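Lithostathine-1-alpha (Homo sapiens, PDB 1QDD) might inhibit spontaneous calcium carbonate precipitation and may be associated with regeneration of the pancreas and brain. Local coordinates at residues N19-S23 / Y24-F28; W35-A38 / D39-C42; K100-I104 / G105-S109; D129-C132 / E133-F136. The protein carries 1 engineered substitution. All coordinates share one frame; numbering follows the deposited sequence.

Overall arrangement
The four contacts follow one another along a single C-type lectin chain. Contact 1 is a beta hairpin of strands 19-21 and 24-33. Contact 2 is the start of helix 35-44, which follows strand 24-33. Contact 3 is a turn in the long loop before strand 115-119, and contact 4 lies between strands 127-130 and 136-143. Contacts 1 and 4 reach the same mixed sheet, on opposite sides of the chain's centre, with their centres about 24 Å apart. Tyr27 of contact 1 packs on Tyr41 of contact 2. Contacts 2 and 4 touch through Trp35 and Cys132, and contacts 3 and 4 at Asp129. Touches run 1-2-4-3, although the centres of contacts 1 and 3 are about 26 Å apart.

Contact 1 of 4, residues N19-S23 / Y24-F28; sequences NAYRS and YCYYF
Tyr21 and Tyr26 lie on the same face of a tight hairpin, with their side chains crossing at a slant. The Tyr26 ring turns an edge to the partner strand. Its CE1 sits 3.7 Å from Tyr21 CB, and the carbonyl oxygens of Asn19 and Tyr21 both lie near the ring plane at that edge. The CG of Tyr26 stands beside its own backbone N (chi1 -61°), which lays the ring edge alongside the Asn19-Tyr21 strand. Tyr21 is turned the other way, with CG opposite its backbone N (chi1 177°). Its ring therefore presents an edge to the Tyr26 hydroxyl, and CD2 is 3.8 Å from Tyr26 OH. One water joins the two residues. It donates to Tyr26 OH at 2.9 Å and to Tyr21 O at 3.2 Å. Glu58 is a second hydrogen-bond partner of this hydroxyl, so the phenol end is anchored between the water and helix 56-68. Phe61 stacks on Tyr21 and meets Tyr26 edge to face, packing helix 56-68 against this side. Paired backbone bonds hold the strands. Asn19 N reaches Tyr26 O at 2.9 Å, and Tyr26 N returns to Asn19 O at 2.9 Å. Nearer the bend, Tyr21 and Tyr24 exchange two bonds of 3.1 Å, Tyr21 N to Tyr24 O and Tyr24 N to Tyr21 O. Arg22 and Ser23 form the corner, both with positive phi. On the other face, Cys25 is in a disulfide with Cys14. The arrangement is a beta hairpin with a two-residue type I' turn, and a disulfide-linked N-terminal hairpin of this kind marks long-form C-type lectin domains.

Contact 2 of 4, residues W35-A38 / D39-C42; sequences WVDA and DLYC
Trp35 and Asp39 make the first i to i+4 link of helix 35-44, an alpha helix of the C-type lectin fold. Asp39 N donates to Trp35 O at 3.0 Å, and Asp39 CB lies 3.7 Å from the same oxygen, Trp35 O. The indole of Trp35 turns off the helix into the protein, where NE1 bonds to Ile78 O and the ring stacks on His81. The Asp39 carboxylate is buried too. Its OD1 accepts from Leu50 N and Asn49 ND2 of strand 49-50, and bonds to Ser92 OG. These three partners would steady the negative charge. Val36 comes next. Its carbonyl takes the N-H of Leu40, and its side chain runs alongside that of Leu40, pointing the same way. Val36 CG1, trans to the backbone N (chi1 169°), lies 4.1 Å from Leu40 CD1. Both side chains are on the exposed side of the helix. Asp37 O accepts from Tyr41 N at 3.1 Å, while its carboxylate slants across Leu40, with OD1 4.2 Å from Leu40 CD1. Ala38 faces the buried side and packs on Leu50 and Phe138. Ala38 O closes the turn by accepting from Cys42 N at 3.1 Å. Cys42 is disulfide-bonded to Cys140, which fastens the helix to strand 136-143. A chi1 of -58° turns SG away from the carbonyl carbon of Cys42 and leaves this sulfur 3.4 Å from Ala38 O.

Contact 3 of 4, residues K100-I104 / G105-S109; sequences KSWGI and GAPSS
A type II beta turn from Gly103 to Ala106, followed at once by a cis-proline, brings Trp102 and Pro107 together in the long loop region of the C-type lectin fold. Many C-type lectins carry a calcium-binding Glu-Pro-Asn sequence in this loop region. Ala106, Pro107 and Ser108 probably take its place here, without the acidic and amide side chains. The turn is closed by one backbone bond, Ala106 N to Gly103 O, 3.1 Å long. Ile104 and Gly105 are the corner residues. Gly105 has positive phi, as the third place of a type II turn requires. Ile104 directs its side chain away from the turn. Beside the turn, the Trp102 indole and the proline ring meet at about a right angle. Pro107 CD lies over one face of the indole, 3.9 Å from the centroid of the five-membered ring of Trp102 and 12° off its normal. This is a CH-pi contact. The methyl of Ala106 lies against the benzo part of the indole instead, with CB 3.9 Å from Trp102 CE3. Trp127 meets the indole edge to face, and Trp89 meets it with the planes inclined. Ser108 N bonds to the carboxylate of Asp129, linking the loop to strand 127-130. At chi1 -65° the indole of Trp102 is carried across to Pro107. Trp102 CB, where the side chain leaves the backbone, is 3.5 Å from Ala106 O.

Contact 4 of 4, residues D129-C132 / E133-F136; sequences DVPC and EDKF
This is a local turn contact at the surface, where Pro131 and Asp134 close a type I beta turn between strands 127-130 and 136-143. Asp134 N donates to Pro131 O at 3.2 Å. The Asp134 side chain folds back over the proline and slants across it. With chi1 at -76° its carboxylate swings to the proline ring, and OD2 of Asp134 comes to 3.7 Å from Pro131 CD. Asp134 CB also covers one face of the Phe136 ring, toward the rim. The same ring offers its edge to Val130, with CE2 4.0 Å from Val130 CG2. Trp77 meets the phenyl as well, on strand 75-78. At the outer side, a water accepts from Cys132 N at 2.9 Å and gives a weak bond to Glu133 OE1 at 3.5 Å. The Glu133 chain is bent at chi2 (89°), bringing OE1 back toward Cys132 N and Pro131 CB. Cys132 is disulfide-bonded to Cys115. The polar side-chain link across the turn is thus a weak water bridge, so the turn rests mainly on its Asp134 N to Pro131 O bond, on carbon packing such as that of Val130 with Phe136, and on the disulfide.

Contact 1 of 4, residues N19-S23 / Y24-F28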
loop_
_atom_site.group_PDB
_atom_site.type_symbol
_atom_site.label_atom_id
_atom_site.label_comp_id
_atom_site.label_asym_id
_atom_site.label_seq_id
_atom_site.Cartn_x
_atom_site.Cartn_y
_atom_site.Cartn_z
ATOM N N ASN A 19 -5.140 -9.255 7.496
ATOM C CA ASN A 19 -6.565 -9.241 7.189
ATOM C C ASN A 19 -6.845 -9.511 5.717
ATOM O O ASN A 19 -6.179 -8.970 4.828
ATOM C CB ASN A 19 -7.140 -7.874 7.568
ATOM C CG ASN A 19 -7.317 -7.661 9.057
ATOM O OD1 ASN A 19 -6.346 -7.475 9.782
ATOM N ND2 ASN A 19 -8.559 -7.687 9.529
ATOM N N ALA A 20 -7.895 -10.291 5.461
ATOM C CA ALA A 20 -8.291 -10.658 4.110
ATOM C C ALA A 20 -9.196 -9.649 3.419
ATOM O O ALA A 20 -10.143 -9.153 4.020
ATOM C CB ALA A 20 -9.025 -12.007 4.151
ATOM N N TYR A 21 -8.979 -9.455 2.122
ATOM C CA TYR A 21 -9.879 -8.733 1.241
ATOM C C TYR A 21 -9.658 -9.267 -0.175
ATOM O O TYR A 21 -8.555 -9.240 -0.709
ATOM C CB TYR A 21 -9.669 -7.215 1.285
ATOM C CG TYR A 21 -10.555 -6.435 0.329
ATOM C CD1 TYR A 21 -11.909 -6.256 0.578
ATOM C CD2 TYR A 21 -10.036 -5.901 -0.843
ATOM C CE1 TYR A 21 -12.717 -5.573 -0.319
ATOM C CE2 TYR A 21 -10.834 -5.212 -1.741
ATOM C CZ TYR A 21 -12.172 -5.038 -1.461
ATOM O OH TYR A 21 -12.966 -4.361 -2.369
ATOM N N ARG A 22 -10.696 -9.872 -0.751
ATOM C CA ARG A 22 -10.671 -10.355 -2.121
ATOM C C ARG A 22 -9.416 -11.097 -2.544
ATOM O O ARG A 22 -8.700 -10.683 -3.466
ATOM C CB ARG A 22 -10.878 -9.182 -3.098
ATOM C CG ARG A 22 -12.312 -8.722 -3.194
ATOM C CD ARG A 22 -12.642 -8.060 -4.517
ATOM N NE ARG A 22 -13.632 -7.014 -4.425
ATOM C CZ ARG A 22 -14.549 -6.697 -3.539
ATOM N NH1 ARG A 22 -14.772 -7.347 -2.405
ATOM N NH2 ARG A 22 -15.316 -5.627 -3.760
ATOM N N SER A 23 -9.105 -12.210 -1.910
ATOM C CA SER A 23 -8.008 -13.098 -2.261
ATOM C C SER A 23 -6.609 -12.650 -1.882
ATOM O O SER A 23 -5.638 -13.381 -2.108
ATOM C CB SER A 23 -8.091 -13.452 -3.760
ATOM O OG SER A 23 -9.362 -14.019 -4.045
ATOM N N TYR A 24 -6.441 -11.487 -1.254
ATOM C CA TYR A 24 -5.147 -10.998 -0.796
ATOM C C TYR A 24 -5.213 -10.768 0.713
ATOM O O TYR A 24 -6.289 -10.673 1.319
ATOM C CB TYR A 24 -4.772 -9.700 -1.521
ATOM C CG TYR A 24 -4.295 -9.915 -2.943
ATOM C CD1 TYR A 24 -5.186 -10.104 -3.988
ATOM C CD2 TYR A 24 -2.945 -9.901 -3.238
ATOM C CE1 TYR A 24 -4.737 -10.336 -5.278
ATOM C CE2 TYR A 24 -2.472 -10.106 -4.528
ATOM C CZ TYR A 24 -3.387 -10.327 -5.534
ATOM O OH TYR A 24 -2.918 -10.537 -6.820
ATOM N N CYS A 25 -4.043 -10.707 1.343
ATOM C CA CYS A 25 -3.875 -10.424 2.770
ATOM C C CYS A 25 -3.125 -9.098 2.920
ATOM O O CYS A 25 -2.234 -8.793 2.131
ATOM C CB CYS A 25 -3.111 -11.528 3.492
ATOM S SG CYS A 25 -3.799 -13.189 3.325
ATOM N N TYR A 26 -3.549 -8.317 3.913
ATOM C CA TYR A 26 -3.020 -6.974 4.132
ATOM C C TYR A 26 -2.629 -6.715 5.581
ATOM O O TYR A 26 -3.294 -7.259 6.476
ATOM C CB TYR A 26 -4.137 -5.968 3.783
ATOM C CG TYR A 26 -4.683 -5.933 2.381
ATOM C CD1 TYR A 26 -5.521 -6.954 1.911
ATOM C CD2 TYR A 26 -4.428 -4.876 1.508
ATOM C CE1 TYR A 26 -6.043 -6.951 0.636
ATOM C CE2 TYR A 26 -4.957 -4.864 0.228
ATOM C CZ TYR A 26 -5.761 -5.892 -0.199
ATOM O OH TYR A 26 -6.318 -5.919 -1.465
ATOM N N TYR A 27 -1.658 -5.841 5.829
ATOM C CA TYR A 27 -1.357 -5.455 7.209
ATOM C C TYR A 27 -0.685 -4.088 7.246
ATOM O O TYR A 27 0.024 -3.684 6.326
ATOM C CB TYR A 27 -0.490 -6.456 7.971
ATOM C CG TYR A 27 0.842 -6.782 7.349
ATOM C CD1 TYR A 27 1.990 -6.102 7.708
ATOM C CD2 TYR A 27 0.961 -7.763 6.372
ATOM C CE1 TYR A 27 3.217 -6.384 7.127
ATOM C CE2 TYR A 27 2.173 -8.071 5.793
ATOM C CZ TYR A 27 3.298 -7.385 6.181
ATOM O OH TYR A 27 4.518 -7.687 5.603
ATOM N N PHE A 28 -0.909 -3.358 8.336
ATOM C CA PHE A 28 -0.319 -2.063 8.626
ATOM C C PHE A 28 0.879 -2.258 9.560
ATOM O O PHE A 28 0.762 -2.968 10.582
ATOM C CB PHE A 28 -1.348 -1.133 9.278
ATOM C CG PHE A 28 -0.793 0.170 9.796
ATOM C CD1 PHE A 28 -0.760 0.411 11.164
ATOM C CD2 PHE A 28 -0.304 1.145 8.951
ATOM C CE1 PHE A 28 -0.256 1.598 11.671
ATOM C CE2 PHE A 28 0.199 2.326 9.446
ATOM C CZ PHE A 28 0.227 2.561 10.807
HETATM O O HOH W 1 -7.636 -7.686 -3.330
#

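Contact 2 of 4, residues W35-A38 / D39-C42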
loop_
_atom_site.group_PDB
_atom_site.type_symbol
_atom_site.label_atom_id
_atom_site.label_comp_id
_atom_site.label_asym_id
_atom_site.label_seq_id
_atom_site.Cartn_x
_atom_site.Cartn_y
_atom_site.Cartn_z
ATOM N N TRP A 35 10.688 4.772 1.657
ATOM C CA TRP A 35 9.802 4.060 0.738
ATOM C C TRP A 35 10.418 2.768 0.222
ATOM O O TRP A 35 9.784 1.706 0.238
ATOM C CB TRP A 35 9.391 4.985 -0.410
ATOM C CG TRP A 35 8.386 4.406 -1.360
ATOM C CD1 TRP A 35 7.031 4.573 -1.341
ATOM C CD2 TRP A 35 8.648 3.611 -2.522
ATOM N NE1 TRP A 35 6.427 3.916 -2.388
ATOM C CE2 TRP A 35 7.417 3.314 -3.127
ATOM C CE3 TRP A 35 9.823 3.116 -3.108
ATOM C CZ2 TRP A 35 7.311 2.511 -4.263
ATOM C CZ3 TRP A 35 9.721 2.324 -4.248
ATOM C CH2 TRP A 35 8.469 2.032 -4.797
ATOM N N VAL A 36 11.692 2.820 -0.202
ATOM C CA VAL A 36 12.372 1.622 -0.707
ATOM C C VAL A 36 12.504 0.537 0.350
ATOM O O VAL A 36 12.294 -0.650 0.094
ATOM C CB VAL A 36 13.760 1.976 -1.279
ATOM C CG1 VAL A 36 14.610 0.744 -1.574
ATOM C CG2 VAL A 36 13.615 2.804 -2.551
ATOM N N ASP A 37 12.885 0.910 1.568
ATOM C CA ASP A 37 13.060 -0.033 2.665
ATOM C C ASP A 37 11.732 -0.644 3.107
ATOM O O ASP A 37 11.687 -1.831 3.456
ATOM C CB ASP A 37 13.815 0.600 3.834
ATOM C CG ASP A 37 15.285 0.848 3.530
ATOM O OD1 ASP A 37 15.800 0.322 2.527
ATOM O OD2 ASP A 37 15.934 1.582 4.311
ATOM N N ALA A 38 10.635 0.106 3.036
ATOM C CA ALA A 38 9.297 -0.404 3.328
ATOM C C ALA A 38 8.898 -1.436 2.274
ATOM O O ALA A 38 8.417 -2.519 2.633
ATOM C CB ALA A 38 8.300 0.735 3.395
ATOM N N ASP A 39 9.110 -1.141 0.992
ATOM C CA ASP A 39 8.773 -2.118 -0.046
ATOM C C ASP A 39 9.602 -3.394 0.096
ATOM O O ASP A 39 9.058 -4.490 -0.089
ATOM C CB ASP A 39 8.921 -1.502 -1.433
ATOM C CG ASP A 39 8.269 -2.334 -2.515
ATOM O OD1 ASP A 39 7.034 -2.499 -2.530
ATOM O OD2 ASP A 39 8.998 -2.856 -3.393
ATOM N N LEU A 40 10.867 -3.286 0.468
ATOM C CA LEU A 40 11.700 -4.472 0.710
ATOM C C LEU A 40 11.183 -5.294 1.869
ATOM O O LEU A 40 11.162 -6.534 1.793
ATOM C CB LEU A 40 13.160 -4.053 0.920
ATOM C CG LEU A 40 13.913 -3.586 -0.327
ATOM C CD1 LEU A 40 15.275 -3.012 0.044
ATOM C CD2 LEU A 40 14.075 -4.702 -1.349
ATOM N N TYR A 41 10.695 -4.685 2.956
ATOM C CA TYR A 41 10.108 -5.425 4.062
ATOM C C TYR A 41 8.926 -6.233 3.547
ATOM O O TYR A 41 8.755 -7.432 3.825
ATOM C CB TYR A 41 9.681 -4.494 5.217
ATOM C CG TYR A 41 9.054 -5.235 6.380
ATOM C CD1 TYR A 41 9.799 -5.553 7.518
ATOM C CD2 TYR A 41 7.730 -5.643 6.376
ATOM C CE1 TYR A 41 9.236 -6.248 8.579
ATOM C CE2 TYR A 41 7.169 -6.346 7.414
ATOM C CZ TYR A 41 7.923 -6.642 8.524
ATOM O OH TYR A 41 7.347 -7.347 9.569
ATOM N N CYS A 42 8.042 -5.581 2.768
ATOM C CA CYS A 42 6.883 -6.278 2.235
ATOM C C CYS A 42 7.261 -7.454 1.340
ATOM O O CYS A 42 6.576 -8.489 1.357
ATOM C CB CYS A 42 5.965 -5.335 1.473
ATOM S SG CYS A 42 5.277 -3.914 2.331
#

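Contact 3 of 4, residues K100-I104 / G105-S109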
loop_
_atom_site.group_PDB
_atom_site.type_symbol
_atom_site.label_atom_id
_atom_site.label_comp_id
_atom_site.label_asym_id
_atom_site.label_seq_id
_atom_site.Cartn_x
_atom_site.Cartn_y
_atom_site.Cartn_z
ATOM N N LYS A 100 -7.248 6.368 -9.156
ATOM C CA LYS A 100 -6.446 7.462 -8.590
ATOM C C LYS A 100 -7.276 8.201 -7.543
ATOM O O LYS A 100 -8.500 8.290 -7.619
ATOM C CB LYS A 100 -5.926 8.409 -9.655
ATOM C CG LYS A 100 -6.979 9.219 -10.392
ATOM C CD LYS A 100 -6.323 10.115 -11.441
ATOM C CE LYS A 100 -7.360 10.932 -12.189
ATOM N NZ LYS A 100 -8.200 10.069 -13.066
ATOM N N SER A 101 -6.580 8.761 -6.549
ATOM C CA SER A 101 -7.255 9.503 -5.479
ATOM C C SER A 101 -6.402 10.635 -4.930
ATOM O O SER A 101 -6.139 10.700 -3.724
ATOM C CB SER A 101 -7.638 8.505 -4.379
ATOM O OG SER A 101 -8.591 9.090 -3.505
ATOM N N TRP A 102 -5.931 11.519 -5.789
ATOM C CA TRP A 102 -5.081 12.636 -5.384
ATOM C C TRP A 102 -5.821 13.627 -4.501
ATOM O O TRP A 102 -6.961 14.012 -4.780
ATOM C CB TRP A 102 -4.520 13.321 -6.627
ATOM C CG TRP A 102 -3.604 12.471 -7.446
ATOM C CD1 TRP A 102 -3.854 11.986 -8.707
ATOM C CD2 TRP A 102 -2.294 12.026 -7.100
ATOM N NE1 TRP A 102 -2.771 11.279 -9.151
ATOM C CE2 TRP A 102 -1.795 11.283 -8.196
ATOM C CE3 TRP A 102 -1.460 12.202 -5.982
ATOM C CZ2 TRP A 102 -0.531 10.710 -8.188
ATOM C CZ3 TRP A 102 -0.198 11.637 -5.999
ATOM C CH2 TRP A 102 0.262 10.891 -7.100
ATOM N N GLY A 103 -5.147 14.111 -3.460
ATOM C CA GLY A 103 -5.686 15.202 -2.630
ATOM C C GLY A 103 -5.500 16.559 -3.308
ATOM O O GLY A 103 -4.909 16.677 -4.369
ATOM N N ILE A 104 -6.043 17.593 -2.654
ATOM C CA ILE A 104 -5.985 18.964 -3.156
ATOM C C ILE A 104 -4.553 19.396 -3.430
ATOM O O ILE A 104 -3.690 19.245 -2.566
ATOM C CB ILE A 104 -6.652 19.918 -2.130
ATOM C CG1 ILE A 104 -8.141 19.616 -1.997
ATOM C CG2 ILE A 104 -6.412 21.375 -2.509
ATOM C CD1 ILE A 104 -8.836 20.224 -0.795
ATOM N N GLY A 105 -4.258 19.855 -4.644
ATOM C CA GLY A 105 -2.944 20.347 -5.006
ATOM C C GLY A 105 -1.910 19.292 -5.349
ATOM O O GLY A 105 -0.724 19.590 -5.535
ATOM N N ALA A 106 -2.332 18.025 -5.415
ATOM C CA ALA A 106 -1.445 16.919 -5.728
ATOM C C ALA A 106 -1.672 16.296 -7.071
ATOM O O ALA A 106 -2.846 16.281 -7.323
ATOM C CB ALA A 106 -1.475 15.860 -4.618
ATOM N N PRO A 107 -0.666 15.744 -7.711
ATOM C CA PRO A 107 0.742 15.852 -7.548
ATOM C C PRO A 107 1.292 17.257 -7.801
ATOM O O PRO A 107 0.783 17.930 -8.697
ATOM C CB PRO A 107 1.404 14.788 -8.398
ATOM C CG PRO A 107 0.420 14.476 -9.459
ATOM C CD PRO A 107 -0.858 15.058 -8.987
ATOM N N SER A 108 2.252 17.700 -6.999
ATOM C CA SER A 108 2.805 19.048 -7.127
ATOM C C SER A 108 3.788 19.174 -8.281
ATOM O O SER A 108 4.562 18.254 -8.552
ATOM C CB SER A 108 3.496 19.452 -5.814
ATOM O OG SER A 108 3.927 20.811 -5.882
ATOM N N SER A 109 3.804 20.335 -8.932
ATOM C CA SER A 109 4.758 20.608 -9.998
ATOM C C SER A 109 5.837 21.584 -9.519
ATOM O O SER A 109 6.915 21.644 -10.097
ATOM C CB SER A 109 4.045 21.185 -11.225
ATOM O OG SER A 109 3.444 22.428 -10.912
#

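Contact 4 of 4, residues D129-C132 / E133-F136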
loop_
_atom_site.group_PDB
_atom_site.type_symbol
_atom_site.label_atom_id
_atom_site.label_comp_id
_atom_site.label_asym_id
_atom_site.label_seq_id
_atom_site.Cartn_x
_atom_site.Cartn_y
_atom_site.Cartn_z
ATOM N N ASP A 129 2.052 13.431 -2.877
ATOM C CA ASP A 129 3.419 13.177 -3.306
ATOM C C ASP A 129 4.420 13.782 -2.327
ATOM O O ASP A 129 4.264 14.962 -1.982
ATOM C CB ASP A 129 3.690 13.717 -4.717
ATOM C CG ASP A 129 3.415 15.189 -4.930
ATOM O OD1 ASP A 129 2.313 15.633 -4.576
ATOM O OD2 ASP A 129 4.295 15.912 -5.463
ATOM N N VAL A 130 5.400 13.044 -1.879
ATOM C CA VAL A 130 6.388 13.459 -0.882
ATOM C C VAL A 130 7.759 12.901 -1.231
ATOM O O VAL A 130 7.866 11.987 -2.061
ATOM C CB VAL A 130 5.993 12.935 0.520
ATOM C CG1 VAL A 130 4.789 13.630 1.128
ATOM C CG2 VAL A 130 5.732 11.432 0.470
ATOM N N PRO A 131 8.834 13.375 -0.611
ATOM C CA PRO A 131 10.163 12.849 -0.859
ATOM C C PRO A 131 10.248 11.386 -0.457
ATOM O O PRO A 131 9.821 10.970 0.635
ATOM C CB PRO A 131 11.065 13.711 0.027
ATOM C CG PRO A 131 10.305 14.978 0.223
ATOM C CD PRO A 131 8.851 14.556 0.299
ATOM N N CYS A 132 10.877 10.550 -1.270
ATOM C CA CYS A 132 11.017 9.123 -1.029
ATOM C C CYS A 132 11.886 8.779 0.172
ATOM O O CYS A 132 11.813 7.657 0.695
ATOM C CB CYS A 132 11.580 8.431 -2.280
ATOM S SG CYS A 132 10.498 8.501 -3.731
ATOM N N GLU A 133 12.719 9.705 0.628
ATOM C CA GLU A 133 13.602 9.534 1.762
ATOM C C GLU A 133 12.934 9.817 3.100
ATOM O O GLU A 133 13.560 9.596 4.147
ATOM C CB GLU A 133 14.856 10.411 1.598
ATOM C CG GLU A 133 15.643 10.127 0.334
ATOM C CD GLU A 133 15.200 10.937 -0.865
ATOM O OE1 GLU A 133 14.233 11.729 -0.833
ATOM O OE2 GLU A 133 15.840 10.752 -1.929
ATOM N N ASP A 134 11.686 10.283 3.108
ATOM C CA ASP A 134 10.942 10.422 4.358
ATOM C C ASP A 134 10.750 9.054 5.012
ATOM O O ASP A 134 10.782 8.022 4.326
ATOM C CB ASP A 134 9.580 11.072 4.138
ATOM C CG ASP A 134 9.604 12.571 3.918
ATOM O OD1 ASP A 134 10.684 13.183 3.977
ATOM O OD2 ASP A 134 8.491 13.098 3.692
ATOM N N LYS A 135 10.601 9.017 6.328
ATOM C CA LYS A 135 10.444 7.775 7.087
ATOM C C LYS A 135 9.057 7.672 7.688
ATOM O O LYS A 135 8.692 8.403 8.625
ATOM C CB LYS A 135 11.550 7.651 8.154
ATOM C CG LYS A 135 12.935 7.539 7.529
ATOM C CD LYS A 135 14.081 7.746 8.498
ATOM C CE LYS A 135 15.394 7.898 7.733
ATOM N NZ LYS A 135 16.569 7.940 8.639
ATOM N N PHE A 136 8.212 6.832 7.091
ATOM C CA PHE A 136 6.821 6.650 7.455
ATOM C C PHE A 136 6.465 5.179 7.679
ATOM O O PHE A 136 7.161 4.252 7.253
ATOM C CB PHE A 136 5.912 7.166 6.312
ATOM C CG PHE A 136 5.965 8.626 5.979
ATOM C CD1 PHE A 136 6.175 9.608 6.935
ATOM C CD2 PHE A 136 5.751 9.047 4.670
ATOM C CE1 PHE A 136 6.214 10.947 6.605
ATOM C CE2 PHE A 136 5.769 10.393 4.344
ATOM C CZ PHE A 136 5.999 11.349 5.309
HETATM O O HOH W 2 12.175 11.694 -3.650
#